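Local coordinates for protein putative marr-family transcriptional repressor (Streptomyces coelicolor, PDB 3ZPL) that binds double-stranded DNA through a winged helix-turn-helix motif and probably acts as a MarR-family transcriptional repressor, at residues G53-Y58 and A92-L96; R70-M75 and Q114-D120. Residue numbers count along the deposited sequence, not the author numbering.

Contact 1 of 2, residues G53-Y58 and A92-L96; sequences GMPHVY and AVARL. With nucleotides of chain D.
In this winged-helix, MarR-type DNA-binding domain, Arg95 on helix 86-98, the recognition helix of the fold, bridges a DNA phosphate and the turn that precedes helix 56-66. Arg95 NH2 donates to OP1 of DT12 of chain D at 2.8 Å and to the backbone Gly53 O at 3.1 Å. Weaker bonds run from Arg95 NE to OP1 (3.0 Å) and OP2 (3.4 Å) of the same DT12 of chain D, and from Arg95 NH1 to Gly53 O (3.5 Å). The guanidinium is thus shared between a protein carbonyl and a phosphate, and such contacts to the sugar-phosphate backbone do not read the base. Gly53 leaves helix 24-52 with positive phi (73°, psi 24°), Met54 is extended, and Pro55 is the N-cap of the next helix, whose His56 N bonds to Asp45. Tyr58, chi1 m, points toward helix 86-98, with its CA 6.8 Å from Ala92 CA. Its ring edge meets the guanidinium face, Tyr58 CE2 lying 3.6 Å from Arg95 NE. Away from the phosphate the contact turns apolar: Tyr58 CE1 reaches Ala92 CB at 3.4 Å, Tyr58 CD2 reaches Leu96 CD2 (chi1 m, chi2 t) at 3.9 Å, and Met54 SD stands 4.4 Å from Leu96 CD2. At the far end of the ring, Tyr58 OH makes a weak 3.3 Å hydrogen bond to OP2 of DC13 of chain D.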
loop_
_atom_site.group_PDB
_atom_site.type_symbol
_atom_site.label_atom_id
_atom_site.label_comp_id
_atom_site.label_asym_id
_atom_site.label_seq_id
_atom_site.Cartn_x
_atom_site.Cartn_y
_atom_site.Cartn_z
ATOM N N GLY A 53 1.591 -17.877 6.858
ATOM C CA GLY A 53 2.416 -18.283 5.729
ATOM C C GLY A 53 2.086 -17.645 4.396
ATOM O O GLY A 53 2.427 -18.199 3.369
ATOM N N MET A 54 1.467 -16.464 4.394
ATOM C CA MET A 54 1.174 -15.752 3.140
ATOM C C MET A 54 0.995 -14.260 3.352
ATOM O O MET A 54 0.673 -13.832 4.460
ATOM C CB MET A 54 -0.079 -16.314 2.513
ATOM C CG MET A 54 -1.359 -15.864 3.171
ATOM S SD MET A 54 -2.705 -16.823 2.477
ATOM C CE MET A 54 -3.713 -17.070 3.940
ATOM N N PRO A 55 1.183 -13.459 2.285
ATOM C CA PRO A 55 1.077 -12.009 2.379
ATOM C C PRO A 55 -0.352 -11.528 2.429
ATOM O O PRO A 55 -1.261 -12.301 2.242
ATOM C CB PRO A 55 1.745 -11.534 1.105
ATOM C CG PRO A 55 1.447 -12.615 0.133
ATOM C CD PRO A 55 1.537 -13.883 0.924
ATOM N N HIS A 56 -0.551 -10.249 2.714
ATOM C CA HIS A 56 -1.901 -9.727 2.954
ATOM C C HIS A 56 -2.810 -9.876 1.751
ATOM O O HIS A 56 -3.980 -10.184 1.904
ATOM C CB HIS A 56 -1.867 -8.268 3.404
ATOM C CG HIS A 56 -3.206 -7.740 3.829
ATOM N ND1 HIS A 56 -3.600 -6.438 3.602
ATOM C CD2 HIS A 56 -4.236 -8.328 4.484
ATOM C CE1 HIS A 56 -4.806 -6.242 4.108
ATOM N NE2 HIS A 56 -5.216 -7.373 4.650
ATOM N N VAL A 57 -2.282 -9.659 0.556
ATOM C CA VAL A 57 -3.132 -9.653 -0.631
ATOM C C VAL A 57 -3.708 -11.041 -0.881
ATOM O O VAL A 57 -4.902 -11.178 -1.162
ATOM C CB VAL A 57 -2.377 -9.202 -1.893
ATOM C CG1 VAL A 57 -3.361 -8.984 -3.033
ATOM C CG2 VAL A 57 -1.579 -7.934 -1.614
ATOM N N TYR A 58 -2.857 -12.057 -0.756
ATOM C CA TYR A 58 -3.274 -13.452 -0.880
ATOM C C TYR A 58 -4.381 -13.800 0.128
ATOM O O TYR A 58 -5.454 -14.255 -0.246
ATOM C CB TYR A 58 -2.071 -14.371 -0.678
ATOM C CG TYR A 58 -1.070 -14.398 -1.838
ATOM C CD1 TYR A 58 -0.998 -13.374 -2.778
ATOM C CD2 TYR A 58 -0.165 -15.420 -1.949
ATOM C CE1 TYR A 58 -0.066 -13.390 -3.808
ATOM C CE2 TYR A 58 0.769 -15.435 -2.966
ATOM C CZ TYR A 58 0.806 -14.421 -3.902
ATOM O OH TYR A 58 1.737 -14.486 -4.916
ATOM N N ALA A 92 -0.677 -15.550 -8.316
ATOM C CA ALA A 92 -1.047 -15.763 -6.928
ATOM C C ALA A 92 -1.794 -17.070 -6.726
ATOM O O ALA A 92 -1.524 -17.801 -5.761
ATOM C CB ALA A 92 -1.894 -14.610 -6.424
ATOM N N VAL A 93 -2.718 -17.383 -7.631
ATOM C CA VAL A 93 -3.467 -18.639 -7.540
ATOM C C VAL A 93 -2.615 -19.896 -7.898
ATOM O O VAL A 93 -2.885 -20.983 -7.385
ATOM C CB VAL A 93 -4.753 -18.571 -8.366
ATOM C CG1 VAL A 93 -5.476 -19.907 -8.361
ATOM C CG2 VAL A 93 -5.653 -17.486 -7.804
ATOM N N ALA A 94 -1.580 -19.753 -8.739
ATOM C CA ALA A 94 -0.645 -20.861 -8.951
ATOM C C ALA A 94 0.031 -21.196 -7.644
ATOM O O ALA A 94 0.218 -22.376 -7.300
ATOM C CB ALA A 94 0.402 -20.506 -9.987
ATOM N N ARG A 95 0.363 -20.156 -6.891
ATOM C CA ARG A 95 1.092 -20.302 -5.642
ATOM C C ARG A 95 0.172 -20.887 -4.548
ATOM O O ARG A 95 0.605 -21.735 -3.773
ATOM C CB ARG A 95 1.687 -18.946 -5.218
ATOM C CG ARG A 95 2.690 -18.980 -4.072
ATOM C CD ARG A 95 1.999 -18.876 -2.705
ATOM N NE ARG A 95 2.787 -18.179 -1.672
ATOM C CZ ARG A 95 2.488 -18.169 -0.369
ATOM N NH1 ARG A 95 1.433 -18.836 0.097
ATOM N NH2 ARG A 95 3.264 -17.513 0.491
ATOM N N LEU A 96 -1.082 -20.426 -4.508
ATOM C CA LEU A 96 -2.054 -20.913 -3.529
ATOM C C LEU A 96 -2.508 -22.346 -3.829
ATOM O O LEU A 96 -2.760 -23.145 -2.911
ATOM C CB LEU A 96 -3.254 -19.977 -3.471
ATOM C CG LEU A 96 -2.976 -18.528 -3.034
ATOM C CD1 LEU A 96 -4.196 -17.651 -3.272
ATOM C CD2 LEU A 96 -2.568 -18.463 -1.578
ATOM P P DT D 12 5.298 -15.626 -2.454
ATOM O OP1 DT D 12 4.385 -15.629 -1.270
ATOM O OP2 DT D 12 5.262 -16.699 -3.487
ATOM O "O5'" DT D 12 5.109 -14.281 -3.285
ATOM C "C5'" DT D 12 5.174 -13.028 -2.613
ATOM C "C4'" DT D 12 5.243 -11.932 -3.642
ATOM O "O4'" DT D 12 6.426 -12.091 -4.453
ATOM C "C3'" DT D 12 4.061 -11.903 -4.615
ATOM O "O3'" DT D 12 3.366 -10.692 -4.320
ATOM C "C2'" DT D 12 4.705 -11.978 -5.991
ATOM C "C1'" DT D 12 6.139 -11.570 -5.730
ATOM N N1 DT D 12 7.139 -12.111 -6.676
ATOM C C2 DT D 12 7.891 -11.226 -7.421
ATOM O O2 DT D 12 7.779 -10.015 -7.331
ATOM N N3 DT D 12 8.788 -11.817 -8.277
ATOM C C4 DT D 12 9.003 -13.170 -8.454
ATOM O O4 DT D 12 9.866 -13.555 -9.237
ATOM C C5 DT D 12 8.177 -14.039 -7.642
ATOM C C7 DT D 12 8.331 -15.520 -7.771
ATOM C C6 DT D 12 7.293 -13.473 -6.812
ATOM P P DC D 13 2.185 -10.179 -5.224
ATOM O OP1 DC D 13 1.395 -9.215 -4.414
ATOM O OP2 DC D 13 1.518 -11.352 -5.825
ATOM O "O5'" DC D 13 2.947 -9.275 -6.295
ATOM C "C5'" DC D 13 3.448 -7.972 -5.899
ATOM C "C4'" DC D 13 3.924 -7.210 -7.111
ATOM O "O4'" DC D 13 4.931 -8.009 -7.783
ATOM C "C3'" DC D 13 2.817 -6.957 -8.138
ATOM O "O3'" DC D 13 2.785 -5.579 -8.543
ATOM C "C2'" DC D 13 3.125 -7.956 -9.246
ATOM C "C1'" DC D 13 4.633 -8.085 -9.165
ATOM N N1 DC D 13 5.210 -9.339 -9.690
ATOM C C2 DC D 13 6.337 -9.267 -10.512
ATOM O O2 DC D 13 6.810 -8.159 -10.777
ATOM N N3 DC D 13 6.870 -10.404 -11.013
ATOM C C4 DC D 13 6.336 -11.586 -10.693
ATOM N N4 DC D 13 6.909 -12.688 -11.190
ATOM C C5 DC D 13 5.203 -11.692 -9.833
ATOM C C6 DC D 13 4.665 -10.553 -9.374
#

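Contact 2 of 2, residues R70-M75 and Q114-D120; sequences RRRLRM and QFAILTD. With nucleotides of chain C.
Phe115 (chi1 m) is sandwiched between two arginine side chains: Arg72 CD lies over one face, while Arg74 CG makes a CH-pi contact over the other, 3.7 Å from the Phe115 ring centroid. The backbones of strands 72-74 and 114-118 run antiparallel, their axes 4.5 Å apart at 156°. Arg72-Ile117 (CA-CA 4.2 Å) and Arg74-Phe115 (CA-CA 4.3 Å) are non-hydrogen-bonded pairs flanking the hydrogen-bonded pair Leu73-Ala116: Ala116 N to Leu73 O is 2.9 Å, Leu73 N to Ala116 O 3.1 Å. Leu118 N to Arg71 O (3.0 Å) and Met75 N to Gln114 O (3.2 Å) extend the pairing beyond the strand 72-74. Arg70 and Arg71 turn with positive phi, and Arg72 NE bonds back to Arg70 O at 3.2 Å. At the DNA end, Gln114 N gives a short 2.5 Å hydrogen bond to OP1 of DA5 of chain C, so the tip-side end of the wing strand meets a phosphate through its backbone N. This is the winged-helix sheet: strand 114-118 is central, bonded on its other side to strand 102-106, while Leu73, Ala116 and Leu118 face inward against helices 56-66 and 75-82.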
loop_
_atom_site.group_PDB
_atom_site.type_symbol
_atom_site.label_atom_id
_atom_site.label_comp_id
_atom_site.label_asym_id
_atom_site.label_seq_id
_atom_site.Cartn_x
_atom_site.Cartn_y
_atom_site.Cartn_z
ATOM N N ARG A 70 -20.755 -21.021 -3.057
ATOM C CA ARG A 70 -19.985 -22.235 -3.372
ATOM C C ARG A 70 -18.464 -22.058 -3.236
ATOM O O ARG A 70 -17.686 -22.821 -3.816
ATOM C CB ARG A 70 -20.373 -22.757 -4.756
ATOM C CG ARG A 70 -21.836 -23.173 -4.871
ATOM C CD ARG A 70 -22.131 -23.710 -6.254
ATOM N NE ARG A 70 -21.353 -24.915 -6.517
ATOM C CZ ARG A 70 -21.227 -25.490 -7.711
ATOM N NH1 ARG A 70 -21.829 -24.978 -8.784
ATOM N NH2 ARG A 70 -20.489 -26.592 -7.832
ATOM N N ARG A 71 -18.054 -21.068 -2.438
ATOM C CA ARG A 71 -16.641 -20.784 -2.149
ATOM C C ARG A 71 -15.784 -20.616 -3.396
ATOM O O ARG A 71 -14.598 -20.942 -3.411
ATOM C CB ARG A 71 -16.075 -21.862 -1.217
ATOM C CG ARG A 71 -16.308 -21.562 0.250
ATOM C CD ARG A 71 -16.126 -22.841 1.046
ATOM N NE ARG A 71 -16.416 -22.828 2.485
ATOM C CZ ARG A 71 -16.170 -23.871 3.274
ATOM N NH1 ARG A 71 -15.645 -24.980 2.757
ATOM N NH2 ARG A 71 -16.442 -23.812 4.571
ATOM N N ARG A 72 -16.399 -20.093 -4.449
ATOM C CA ARG A 72 -15.737 -19.974 -5.736
ATOM C C ARG A 72 -16.060 -18.653 -6.377
ATOM O O ARG A 72 -17.050 -18.013 -6.048
ATOM C CB ARG A 72 -16.144 -21.129 -6.658
ATOM C CG ARG A 72 -17.560 -21.017 -7.225
ATOM C CD ARG A 72 -17.992 -22.323 -7.865
ATOM N NE ARG A 72 -17.797 -23.407 -6.923
ATOM C CZ ARG A 72 -17.515 -24.671 -7.255
ATOM N NH1 ARG A 72 -17.399 -25.033 -8.536
ATOM N NH2 ARG A 72 -17.354 -25.582 -6.295
ATOM N N LEU A 73 -15.239 -18.285 -7.350
ATOM C CA LEU A 73 -15.366 -17.025 -8.053
ATOM C C LEU A 73 -14.521 -17.136 -9.319
ATOM O O LEU A 73 -13.441 -17.724 -9.301
ATOM C CB LEU A 73 -14.821 -15.914 -7.153
ATOM C CG LEU A 73 -15.617 -14.622 -6.951
ATOM C CD1 LEU A 73 -17.080 -14.869 -6.612
ATOM C CD2 LEU A 73 -14.958 -13.805 -5.854
ATOM N N ARG A 74 -14.997 -16.586 -10.426
ATOM C CA ARG A 74 -14.203 -16.606 -11.657
ATOM C C ARG A 74 -13.058 -15.633 -11.551
ATOM O O ARG A 74 -13.179 -14.611 -10.895
ATOM C CB ARG A 74 -15.072 -16.310 -12.880
ATOM C CG ARG A 74 -15.807 -17.573 -13.296
ATOM C CD ARG A 74 -16.794 -17.300 -14.407
ATOM N NE ARG A 74 -16.151 -16.775 -15.600
ATOM C CZ ARG A 74 -16.367 -17.193 -16.844
ATOM N NH1 ARG A 74 -17.238 -18.186 -17.125
ATOM N NH2 ARG A 74 -15.699 -16.602 -17.836
ATOM N N MET A 75 -11.964 -15.943 -12.237
ATOM C CA MET A 75 -10.722 -15.182 -12.106
ATOM C C MET A 75 -10.898 -13.663 -12.176
ATOM O O MET A 75 -10.492 -12.947 -11.258
ATOM C CB MET A 75 -9.727 -15.612 -13.175
ATOM C CG MET A 75 -9.387 -17.099 -13.172
ATOM S SD MET A 75 -9.023 -17.771 -11.524
ATOM C CE MET A 75 -7.353 -17.181 -11.312
ATOM N N GLN A 114 -12.271 -19.702 -15.963
ATOM C CA GLN A 114 -11.746 -20.561 -14.930
ATOM C C GLN A 114 -12.278 -20.112 -13.580
ATOM O O GLN A 114 -12.422 -18.908 -13.319
ATOM C CB GLN A 114 -10.239 -20.488 -14.988
ATOM C CG GLN A 114 -9.514 -21.688 -14.425
ATOM C CD GLN A 114 -8.771 -22.528 -15.428
ATOM O OE1 GLN A 114 -8.964 -23.737 -15.544
ATOM N NE2 GLN A 114 -7.835 -21.890 -16.092
ATOM N N PHE A 115 -12.624 -21.078 -12.739
ATOM C CA PHE A 115 -13.062 -20.783 -11.382
ATOM C C PHE A 115 -11.897 -20.985 -10.435
ATOM O O PHE A 115 -11.092 -21.889 -10.627
ATOM C CB PHE A 115 -14.221 -21.696 -10.958
ATOM C CG PHE A 115 -15.574 -21.214 -11.398
ATOM C CD1 PHE A 115 -16.187 -20.138 -10.755
ATOM C CD2 PHE A 115 -16.255 -21.856 -12.417
ATOM C CE1 PHE A 115 -17.448 -19.707 -11.138
ATOM C CE2 PHE A 115 -17.515 -21.432 -12.807
ATOM C CZ PHE A 115 -18.114 -20.354 -12.172
ATOM N N ALA A 116 -11.814 -20.120 -9.426
ATOM C CA ALA A 116 -10.921 -20.313 -8.285
ATOM C C ALA A 116 -11.795 -20.739 -7.106
ATOM O O ALA A 116 -12.708 -20.029 -6.722
ATOM C CB ALA A 116 -10.189 -19.024 -7.964
ATOM N N ILE A 117 -11.529 -21.922 -6.581
ATOM C CA ILE A 117 -12.334 -22.503 -5.529
ATOM C C ILE A 117 -11.459 -22.696 -4.301
ATOM O O ILE A 117 -10.327 -23.197 -4.409
ATOM C CB ILE A 117 -12.881 -23.880 -5.943
ATOM C CG1 ILE A 117 -13.659 -23.773 -7.263
ATOM C CG2 ILE A 117 -13.753 -24.448 -4.827
ATOM C CD1 ILE A 117 -13.919 -25.091 -7.945
ATOM N N LEU A 118 -11.973 -22.279 -3.148
ATOM C CA LEU A 118 -11.283 -22.454 -1.877
ATOM C C LEU A 118 -11.421 -23.887 -1.389
ATOM O O LEU A 118 -12.535 -24.366 -1.224
ATOM C CB LEU A 118 -11.893 -21.504 -0.845
ATOM C CG LEU A 118 -11.405 -21.552 0.616
ATOM C CD1 LEU A 118 -9.922 -21.233 0.696
ATOM C CD2 LEU A 118 -12.213 -20.568 1.452
ATOM N N THR A 119 -10.302 -24.571 -1.161
ATOM C CA THR A 119 -10.327 -25.937 -0.640
ATOM C C THR A 119 -10.767 -25.975 0.814
ATOM O O THR A 119 -10.797 -24.954 1.473
ATOM C CB THR A 119 -8.930 -26.570 -0.675
ATOM O OG1 THR A 119 -8.045 -25.792 0.133
ATOM C CG2 THR A 119 -8.410 -26.647 -2.105
ATOM N N ASP A 120 -11.090 -27.160 1.317
ATOM C CA ASP A 120 -11.337 -27.333 2.756
ATOM C C ASP A 120 -10.154 -26.843 3.595
ATOM O O ASP A 120 -10.322 -26.035 4.504
ATOM C CB ASP A 120 -11.609 -28.800 3.104
ATOM C CG ASP A 120 -12.990 -29.278 2.652
ATOM O OD1 ASP A 120 -13.917 -28.428 2.530
ATOM O OD2 ASP A 120 -13.146 -30.517 2.450
ATOM P P DA C 5 -11.833 -15.970 -16.413
ATOM O OP1 DA C 5 -12.407 -17.204 -15.831
ATOM O OP2 DA C 5 -12.062 -14.659 -15.754
ATOM O "O5'" DA C 5 -10.284 -16.244 -16.645
ATOM C "C5'" DA C 5 -9.902 -17.429 -17.347
ATOM C "C4'" DA C 5 -8.442 -17.385 -17.730
ATOM O "O4'" DA C 5 -8.160 -16.295 -18.626
ATOM C "C3'" DA C 5 -7.427 -17.209 -16.600
ATOM O "O3'" DA C 5 -7.025 -18.483 -16.092
ATOM C "C2'" DA C 5 -6.291 -16.435 -17.268
ATOM C "C1'" DA C 5 -6.757 -16.296 -18.714
ATOM N N9 DA C 5 -6.332 -15.088 -19.413
ATOM C C8 DA C 5 -6.766 -13.799 -19.239
ATOM N N7 DA C 5 -6.146 -12.926 -19.995
ATOM C C5 DA C 5 -5.243 -13.693 -20.717
ATOM C C6 DA C 5 -4.275 -13.358 -21.680
ATOM N N6 DA C 5 -4.062 -12.113 -22.112
ATOM N N1 DA C 5 -3.527 -14.358 -22.196
ATOM C C2 DA C 5 -3.734 -15.604 -21.754
ATOM N N3 DA C 5 -4.609 -16.043 -20.848
ATOM C C4 DA C 5 -5.342 -15.025 -20.364
ATOM P P DT C 6 -5.786 -18.605 -15.050
ATOM O OP1 DT C 6 -5.931 -19.876 -14.298
ATOM O OP2 DT C 6 -5.674 -17.338 -14.295
ATOM O "O5'" DT C 6 -4.528 -18.721 -16.019
ATOM C "C5'" DT C 6 -4.458 -19.760 -16.993
ATOM C "C4'" DT C 6 -3.190 -19.616 -17.801
ATOM O "O4'" DT C 6 -3.160 -18.347 -18.492
ATOM C "C3'" DT C 6 -1.906 -19.687 -16.974
ATOM O "O3'" DT C 6 -1.164 -20.811 -17.454
ATOM C "C2'" DT C 6 -1.242 -18.337 -17.192
ATOM C "C1'" DT C 6 -1.837 -17.865 -18.508
ATOM N N1 DT C 6 -1.900 -16.399 -18.677
ATOM C C2 DT C 6 -1.107 -15.797 -19.629
ATOM O O2 DT C 6 -0.355 -16.418 -20.364
ATOM N N3 DT C 6 -1.235 -14.430 -19.700
ATOM C C4 DT C 6 -2.052 -13.628 -18.923
ATOM O O4 DT C 6 -2.048 -12.414 -19.085
ATOM C C5 DT C 6 -2.841 -14.327 -17.934
ATOM C C7 DT C 6 -3.754 -13.542 -17.045
ATOM C C6 DT C 6 -2.730 -15.658 -17.867
#

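How the contacts relate
From the N terminus, the chain leaves helix 24-52 through 53-58, follows helix 56-66, and enters the first sheet strand at 70-75. Helix 75-82 and helix 86-98 come next, and 92-96 closes contact 1 over a 33-residue loop. After strand 102-106 the chain returns at 114-120 to close contact 2 across 38 residues. The two loops cross rather than nest, since 70-75 lies inside the first and 92-96 inside the second. Contact 1 ties the recognition helix to helix 56-66; contact 2 ties the wing to the strand following that helix. Their centres are 14 Å apart, and Val93 CG2 touches Met75 CE at 3.9 Å. Contact 1 meets DNA chain D, contact 2 chain C.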